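Local coordinates for protein probable chitinase A (Chromobacterium violaceum, PDB 4TX8) that probably hydrolyses internal glycosidic bonds of chitin as a family 18 endochitinase that also carries a small, probably chitin-binding module, at residues Pro27-Asp39 with Ala50-Pro64. Numbering follows the deposited sequence.
Sequences PGWAEGTAYKVGD and ALVAHTAYVGANWNP
The small antiparallel two-stranded sheet of a family 5/12 carbohydrate-binding module joins A34-Y35 to T55-H54, and shows how two short segments can be joined by main-chain bonds, one carboxylate and one indole. Y35 and H54 form the hydrogen-bonded pair, Y35 N reaching H54 O at 2.6 Å; beyond the strands G32 N bonds to A56 O, while G38 and D39 hold A50 by both its O and its N. E31 grips the turn Y57-A60 and the residue after it. Its chain is extended: N61 N meets OE1 (2.9 Å) nearly along its C-O axis, and G59 N approaches OE2 (2.9 Å) from above the carboxylate plane; a water donates to both OE1 and Y57 O and accepts from W62 N. W29, with CG anti to the backbone N (chi1 177°), lays one indole face against N63-P64: P64 CD sits 3.5 Å from the five-membered ring centroid and N63 CA 3.7 Å from the six-membered one, as CH-pi contacts. At the indole edge NE1 donates to a water 2.8 Å away, which also bonds H54 NE2 and W62 O. W71 also meets the W29, Y35 and H54 rings, an aromatic cluster consistent with this family's small chitin-binding fold.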
ATOM      1  N   PRO A  27      28.021 -16.800   4.724  1.00 43.27           N
ATOM      2  CA  PRO A  27      28.713 -16.727   3.433  1.00 41.02           C
ATOM      3  C   PRO A  27      27.785 -16.220   2.337  1.00 40.76           C
ATOM      4  O   PRO A  27      26.623 -16.619   2.287  1.00 40.59           O
ATOM      5  CB  PRO A  27      29.132 -18.178   3.171  1.00 38.24           C
ATOM      6  CG  PRO A  27      28.175 -18.997   3.970  1.00 38.82           C
ATOM      7  CD  PRO A  27      27.883 -18.188   5.200  1.00 42.60           C
ATOM      8  N   GLY A  28      28.293 -15.341   1.480  1.00 39.11           N
ATOM      9  CA  GLY A  28      27.494 -14.798   0.398  1.00 36.31           C
ATOM     10  C   GLY A  28      27.092 -15.870  -0.594  1.00 36.69           C
ATOM     11  O   GLY A  28      27.869 -16.776  -0.893  1.00 38.32           O
ATOM     12  N   TRP A  29      25.864 -15.777  -1.095  1.00 35.82           N
ATOM     13  CA  TRP A  29      25.393 -16.687  -2.131  1.00 32.24           C
ATOM     14  C   TRP A  29      26.257 -16.524  -3.378  1.00 34.78           C
ATOM     15  O   TRP A  29      26.588 -15.404  -3.761  1.00 35.74           O
ATOM     16  CB  TRP A  29      23.920 -16.419  -2.450  1.00 29.07           C
ATOM     17  CG  TRP A  29      23.376 -17.260  -3.556  1.00 29.31           C
ATOM     18  CD1 TRP A  29      22.790 -18.486  -3.440  1.00 28.46           C
ATOM     19  CD2 TRP A  29      23.363 -16.938  -4.951  1.00 29.52           C
ATOM     20  NE1 TRP A  29      22.414 -18.949  -4.678  1.00 29.35           N
ATOM     21  CE2 TRP A  29      22.755 -18.016  -5.623  1.00 29.44           C
ATOM     22  CE3 TRP A  29      23.806 -15.841  -5.698  1.00 30.23           C
ATOM     23  CZ2 TRP A  29      22.582 -18.034  -7.004  1.00 27.70           C
ATOM     24  CZ3 TRP A  29      23.632 -15.860  -7.069  1.00 30.07           C
ATOM     25  CH2 TRP A  29      23.023 -16.949  -7.707  1.00 27.26           C
ATOM     26  N   ALA A  30      26.632 -17.636  -4.001  1.00 34.14           N
ATOM     27  CA  ALA A  30      27.496 -17.582  -5.175  1.00 36.41           C
ATOM     28  C   ALA A  30      27.216 -18.733  -6.133  1.00 36.12           C
ATOM     29  O   ALA A  30      27.021 -19.872  -5.711  1.00 35.37           O
ATOM     30  CB  ALA A  30      28.962 -17.590  -4.754  1.00 30.60           C
ATOM     31  N   GLU A  31      27.195 -18.429  -7.425  1.00 34.29           N
ATOM     32  CA  GLU A  31      26.974 -19.457  -8.431  1.00 37.48           C
ATOM     33  C   GLU A  31      28.143 -20.437  -8.451  1.00 35.48           C
ATOM     34  O   GLU A  31      29.278 -20.074  -8.142  1.00 33.70           O
ATOM     35  CB  GLU A  31      26.763 -18.832  -9.811  1.00 37.84           C
ATOM     36  CG  GLU A  31      25.439 -18.093  -9.933  1.00 36.78           C
ATOM     37  CD  GLU A  31      25.017 -17.860 -11.369  1.00 38.16           C
ATOM     38  OE1 GLU A  31      23.794 -17.837 -11.626  1.00 39.23           O
ATOM     39  OE2 GLU A  31      25.898 -17.698 -12.237  1.00 41.64           O
ATOM     40  N   GLY A  32      27.850 -21.686  -8.795  1.00 35.92           N
ATOM     41  CA  GLY A  32      28.859 -22.727  -8.815  1.00 35.86           C
ATOM     42  C   GLY A  32      28.983 -23.437  -7.480  1.00 37.47           C
ATOM     43  O   GLY A  32      29.763 -24.377  -7.343  1.00 40.75           O
ATOM     44  N   THR A  33      28.205 -22.994  -6.497  1.00 34.54           N
ATOM     45  CA  THR A  33      28.277 -23.547  -5.148  1.00 35.03           C
ATOM     46  C   THR A  33      27.206 -24.611  -4.899  1.00 34.22           C
ATOM     47  O   THR A  33      26.046 -24.442  -5.276  1.00 32.12           O
ATOM     48  CB  THR A  33      28.131 -22.439  -4.084  1.00 35.54           C
ATOM     49  OG1 THR A  33      29.025 -21.362  -4.388  1.00 40.52           O
ATOM     50  CG2 THR A  33      28.443 -22.973  -2.694  1.00 36.87           C
ATOM     51  N   ALA A  34      27.606 -25.705  -4.259  1.00 34.03           N
ATOM     52  CA  ALA A  34      26.672 -26.751  -3.861  1.00 34.65           C
ATOM     53  C   ALA A  34      26.122 -26.468  -2.468  1.00 36.94           C
ATOM     54  O   ALA A  34      26.881 -26.279  -1.518  1.00 38.47           O
ATOM     55  CB  ALA A  34      27.350 -28.115  -3.898  1.00 34.18           C
ATOM     56  N   TYR A  35      24.798 -26.440  -2.351  1.00 33.24           N
ATOM     57  CA  TYR A  35      24.149 -26.165  -1.075  1.00 33.48           C
ATOM     58  C   TYR A  35      23.364 -27.368  -0.572  1.00 35.33           C
ATOM     59  O   TYR A  35      22.802 -28.127  -1.358  1.00 33.61           O
ATOM     60  CB  TYR A  35      23.221 -24.954  -1.198  1.00 30.65           C
ATOM     61  CG  TYR A  35      23.944 -23.673  -1.540  1.00 31.33           C
ATOM     62  CD1 TYR A  35      24.758 -23.046  -0.607  1.00 30.83           C
ATOM     63  CD2 TYR A  35      23.818 -23.094  -2.797  1.00 28.23           C
ATOM     64  CE1 TYR A  35      25.431 -21.878  -0.915  1.00 30.64           C
ATOM     65  CE2 TYR A  35      24.485 -21.925  -3.113  1.00 25.84           C
ATOM     66  CZ  TYR A  35      25.289 -21.320  -2.167  1.00 30.25           C
ATOM     67  OH  TYR A  35      25.956 -20.155  -2.469  1.00 32.81           O
ATOM     68  N   LYS A  36      23.342 -27.544   0.744  1.00 35.48           N
ATOM     69  CA  LYS A  36      22.514 -28.569   1.367  1.00 34.22           C
ATOM     70  C   LYS A  36      21.284 -27.932   1.999  1.00 34.06           C
ATOM     71  O   LYS A  36      21.281 -26.735   2.283  1.00 34.19           O
ATOM     72  CB  LYS A  36      23.295 -29.340   2.430  1.00 38.71           C
ATOM     73  CG  LYS A  36      24.495 -30.114   1.920  1.00 44.87           C
ATOM     74  CD  LYS A  36      25.082 -30.936   3.054  1.00 51.33           C
ATOM     75  CE  LYS A  36      26.515 -31.343   2.783  1.00 58.04           C
ATOM     76  NZ  LYS A  36      27.196 -31.744   4.049  1.00 62.81           N
ATOM     77  N   VAL A  37      20.246 -28.732   2.222  1.00 33.89           N
ATOM     78  CA  VAL A  37      19.062 -28.264   2.929  1.00 34.53           C
ATOM     79  C   VAL A  37      19.459 -27.718   4.297  1.00 33.72           C
ATOM     80  O   VAL A  37      20.185 -28.371   5.044  1.00 33.99           O
ATOM     81  CB  VAL A  37      18.017 -29.388   3.105  1.00 34.16           C
ATOM     82  CG1 VAL A  37      16.844 -28.898   3.946  1.00 32.88           C
ATOM     83  CG2 VAL A  37      17.541 -29.891   1.752  1.00 34.06           C
ATOM     84  N   GLY A  38      19.001 -26.510   4.612  1.00 33.68           N
ATOM     85  CA  GLY A  38      19.312 -25.899   5.889  1.00 34.50           C
ATOM     86  C   GLY A  38      20.484 -24.936   5.837  1.00 38.01           C
ATOM     87  O   GLY A  38      20.711 -24.187   6.788  1.00 41.26           O
ATOM     88  N   ASP A  39      21.234 -24.956   4.736  1.00 35.72           N
ATOM     89  CA  ASP A  39      22.342 -24.020   4.543  1.00 36.64           C
ATOM     90  C   ASP A  39      21.844 -22.579   4.534  1.00 35.86           C
ATOM     91  O   ASP A  39      20.838 -22.264   3.902  1.00 35.58           O
ATOM     92  CB  ASP A  39      23.087 -24.314   3.238  1.00 35.03           C
ATOM     93  CG  ASP A  39      24.090 -25.443   3.375  1.00 37.42           C
ATOM     94  OD1 ASP A  39      24.179 -26.043   4.466  1.00 39.49           O
ATOM     95  OD2 ASP A  39      24.786 -25.733   2.380  1.00 37.46           O
ATOM     96  N   ALA A  50      18.347 -22.633   2.681  1.00 28.67           N
ATOM     97  CA  ALA A  50      18.116 -23.537   1.557  1.00 27.83           C
ATOM     98  C   ALA A  50      16.990 -24.526   1.842  1.00 28.40           C
ATOM     99  O   ALA A  50      16.945 -25.149   2.902  1.00 33.96           O
ATOM    100  CB  ALA A  50      19.396 -24.288   1.211  1.00 25.55           C
ATOM    101  N   LEU A  51      16.085 -24.666   0.877  1.00 28.59           N
ATOM    102  CA  LEU A  51      14.969 -25.599   0.978  1.00 28.36           C
ATOM    103  C   LEU A  51      15.296 -26.929   0.316  1.00 31.81           C
ATOM    104  O   LEU A  51      14.713 -27.962   0.644  1.00 32.78           O
ATOM    105  CB  LEU A  51      13.717 -25.002   0.334  1.00 30.22           C
ATOM    106  CG  LEU A  51      13.102 -23.793   1.035  1.00 32.08           C
ATOM    107  CD1 LEU A  51      12.043 -23.157   0.157  1.00 29.54           C
ATOM    108  CD2 LEU A  51      12.510 -24.229   2.362  1.00 32.17           C
ATOM    109  N   VAL A  52      16.227 -26.887  -0.632  1.00 31.39           N
ATOM    110  CA  VAL A  52      16.559 -28.041  -1.453  1.00 29.72           C
ATOM    111  C   VAL A  52      18.067 -28.163  -1.616  1.00 31.50           C
ATOM    112  O   VAL A  52      18.748 -27.166  -1.860  1.00 31.10           O
ATOM    113  CB  VAL A  52      15.907 -27.943  -2.855  1.00 28.14           C
ATOM    114  CG1 VAL A  52      16.295 -29.132  -3.713  1.00 27.02           C
ATOM    115  CG2 VAL A  52      14.390 -27.829  -2.745  1.00 25.30           C
ATOM    116  N   ALA A  53      18.593 -29.375  -1.467  1.00 30.75           N
ATOM    117  CA  ALA A  53      19.997 -29.628  -1.768  1.00 31.04           C
ATOM    118  C   ALA A  53      20.217 -29.469  -3.266  1.00 34.37           C
ATOM    119  O   ALA A  53      19.639 -30.201  -4.067  1.00 36.38           O
ATOM    120  CB  ALA A  53      20.414 -31.014  -1.310  1.00 29.09           C
ATOM    121  N   HIS A  54      21.050 -28.507  -3.641  1.00 31.71           N
ATOM    122  CA  HIS A  54      21.252 -28.191  -5.047  1.00 30.93           C
ATOM    123  C   HIS A  54      22.523 -27.391  -5.265  1.00 32.19           C
ATOM    124  O   HIS A  54      23.120 -26.872  -4.321  1.00 32.63           O
ATOM    125  CB  HIS A  54      20.073 -27.384  -5.586  1.00 27.02           C
ATOM    126  CG  HIS A  54      20.079 -25.961  -5.129  1.00 28.16           C
ATOM    127  ND1 HIS A  54      19.834 -25.602  -3.821  1.00 25.19           N
ATOM    128  CD2 HIS A  54      20.329 -24.807  -5.794  1.00 26.70           C
ATOM    129  CE1 HIS A  54      19.920 -24.290  -3.701  1.00 26.94           C
ATOM    130  NE2 HIS A  54      20.218 -23.783  -4.885  1.00 27.74           N
ATOM    131  N   THR A  55      22.910 -27.275  -6.529  1.00 32.22           N
ATOM    132  CA  THR A  55      23.997 -26.399  -6.928  1.00 29.48           C
ATOM    133  C   THR A  55      23.427 -25.204  -7.679  1.00 27.20           C
ATOM    134  O   THR A  55      22.541 -25.357  -8.517  1.00 27.69           O
ATOM    135  CB  THR A  55      25.018 -27.140  -7.813  1.00 30.63           C
ATOM    136  OG1 THR A  55      25.741 -28.084  -7.015  1.00 33.21           O
ATOM    137  CG2 THR A  55      25.998 -26.165  -8.445  1.00 28.06           C
ATOM    138  N   ALA A  56      23.915 -24.010  -7.361  1.00 28.85           N
ATOM    139  CA  ALA A  56      23.536 -22.819  -8.107  1.00 27.55           C
ATOM    140  C   ALA A  56      24.375 -22.746  -9.373  1.00 27.20           C
ATOM    141  O   ALA A  56      25.387 -22.045  -9.412  1.00 30.13           O
ATOM    142  CB  ALA A  56      23.722 -21.566  -7.260  1.00 28.28           C
ATOM    143  N   TYR A  57      23.961 -23.483 -10.401  1.00 28.86           N
ATOM    144  CA  TYR A  57      24.753 -23.602 -11.623  1.00 32.36           C
ATOM    145  C   TYR A  57      24.996 -22.242 -12.265  1.00 32.46           C
ATOM    146  O   TYR A  57      24.116 -21.380 -12.267  1.00 29.40           O
ATOM    147  CB  TYR A  57      24.069 -24.541 -12.622  1.00 31.75           C
ATOM    148  CG  TYR A  57      23.847 -25.939 -12.088  1.00 29.77           C
ATOM    149  CD1 TYR A  57      24.915 -26.805 -11.890  1.00 32.12           C
ATOM    150  CD2 TYR A  57      22.570 -26.392 -11.784  1.00 27.21           C
ATOM    151  CE1 TYR A  57      24.719 -28.082 -11.398  1.00 33.00           C
ATOM    152  CE2 TYR A  57      22.362 -27.668 -11.290  1.00 27.90           C
ATOM    153  CZ  TYR A  57      23.441 -28.509 -11.101  1.00 31.24           C
ATOM    154  OH  TYR A  57      23.245 -29.781 -10.610  1.00 29.31           O
ATOM    155  N   VAL A  58      26.200 -22.057 -12.796  1.00 31.64           N
ATOM    156  CA  VAL A  58      26.597 -20.780 -13.377  1.00 31.36           C
ATOM    157  C   VAL A  58      25.709 -20.423 -14.570  1.00 31.03           C
ATOM    158  O   VAL A  58      25.428 -21.266 -15.421  1.00 30.11           O
ATOM    159  CB  VAL A  58      28.090 -20.799 -13.807  1.00 37.96           C
ATOM    160  CG1 VAL A  58      28.384 -21.982 -14.734  1.00 39.39           C
ATOM    161  CG2 VAL A  58      28.489 -19.481 -14.449  1.00 30.67           C
ATOM    162  N   GLY A  59      25.240 -19.180 -14.602  1.00 30.55           N
ATOM    163  CA  GLY A  59      24.414 -18.697 -15.695  1.00 30.86           C
ATOM    164  C   GLY A  59      22.928 -18.970 -15.533  1.00 32.60           C
ATOM    165  O   GLY A  59      22.125 -18.563 -16.372  1.00 34.68           O
ATOM    166  N   ALA A  60      22.556 -19.657 -14.458  1.00 26.69           N
ATOM    167  CA  ALA A  60      21.158 -20.015 -14.231  1.00 27.17           C
ATOM    168  C   ALA A  60      20.406 -18.921 -13.469  1.00 25.99           C
ATOM    169  O   ALA A  60      19.182 -18.824 -13.565  1.00 27.51           O
ATOM    170  CB  ALA A  60      21.066 -21.338 -13.482  1.00 26.92           C
ATOM    171  N   ASN A  61      21.151 -18.106 -12.722  1.00 27.43           N
ATOM    172  CA  ASN A  61      20.600 -17.028 -11.893  1.00 26.53           C
ATOM    173  C   ASN A  61      19.528 -17.510 -10.910  1.00 27.56           C
ATOM    174  O   ASN A  61      18.483 -16.877 -10.744  1.00 29.33           O
ATOM    175  CB  ASN A  61      20.035 -15.910 -12.773  1.00 29.20           C
ATOM    176  CG  ASN A  61      19.755 -14.638 -11.990  1.00 41.40           C
ATOM    177  OD1 ASN A  61      20.501 -14.278 -11.076  1.00 42.89           O
ATOM    178  ND2 ASN A  61      18.661 -13.965 -12.329  1.00 43.44           N
ATOM    179  N   TRP A  62      19.799 -18.632 -10.251  1.00 26.72           N
ATOM    180  CA  TRP A  62      18.905 -19.152  -9.220  1.00 27.21           C
ATOM    181  C   TRP A  62      19.169 -18.490  -7.868  1.00 26.33           C
ATOM    182  O   TRP A  62      19.364 -19.173  -6.860  1.00 24.89           O
ATOM    183  CB  TRP A  62      19.061 -20.668  -9.093  1.00 26.63           C
ATOM    184  CG  TRP A  62      18.624 -21.428 -10.304  1.00 26.99           C
ATOM    185  CD1 TRP A  62      17.898 -20.949 -11.354  1.00 24.86           C
ATOM    186  CD2 TRP A  62      18.889 -22.806 -10.591  1.00 25.81           C
ATOM    187  NE1 TRP A  62      17.692 -21.945 -12.280  1.00 24.34           N
ATOM    188  CE2 TRP A  62      18.289 -23.096 -11.835  1.00 25.25           C
ATOM    189  CE3 TRP A  62      19.573 -23.826  -9.919  1.00 26.04           C
ATOM    190  CZ2 TRP A  62      18.354 -24.362 -12.419  1.00 25.70           C
ATOM    191  CZ3 TRP A  62      19.636 -25.085 -10.503  1.00 25.27           C
ATOM    192  CH2 TRP A  62      19.030 -25.339 -11.740  1.00 27.66           C
ATOM    193  N   ASN A  63      19.181 -17.159  -7.845  1.00 24.84           N
ATOM    194  CA  ASN A  63      19.507 -16.441  -6.618  1.00 26.35           C
ATOM    195  C   ASN A  63      18.328 -16.463  -5.642  1.00 27.74           C
ATOM    196  O   ASN A  63      17.181 -16.636  -6.057  1.00 26.36           O
ATOM    197  CB  ASN A  63      19.945 -15.000  -6.931  1.00 27.09           C
ATOM    198  CG  ASN A  63      18.800 -14.117  -7.387  1.00 27.34           C
ATOM    199  OD1 ASN A  63      17.938 -13.734  -6.594  1.00 27.87           O
ATOM    200  ND2 ASN A  63      18.799 -13.770  -8.669  1.00 24.78           N
ATOM    201  N   PRO A  64      18.611 -16.309  -4.336  1.00 29.19           N
ATOM    202  CA  PRO A  64      17.572 -16.400  -3.303  1.00 26.69           C
ATOM    203  C   PRO A  64      16.375 -15.459  -3.496  1.00 27.91           C
ATOM    204  O   PRO A  64      15.260 -15.836  -3.142  1.00 28.07           O
ATOM    205  CB  PRO A  64      18.333 -16.042  -2.026  1.00 26.39           C
ATOM    206  CG  PRO A  64      19.724 -16.508  -2.287  1.00 26.52           C
ATOM    207  CD  PRO A  64      19.962 -16.218  -3.745  1.00 28.10           C
TER
HETATM  208  O   HOH W   1      20.820 -21.145  -5.536  1.00 27.38           O
HETATM  209  O   HOH W   2      22.493 -20.010 -10.262  1.00 26.40           O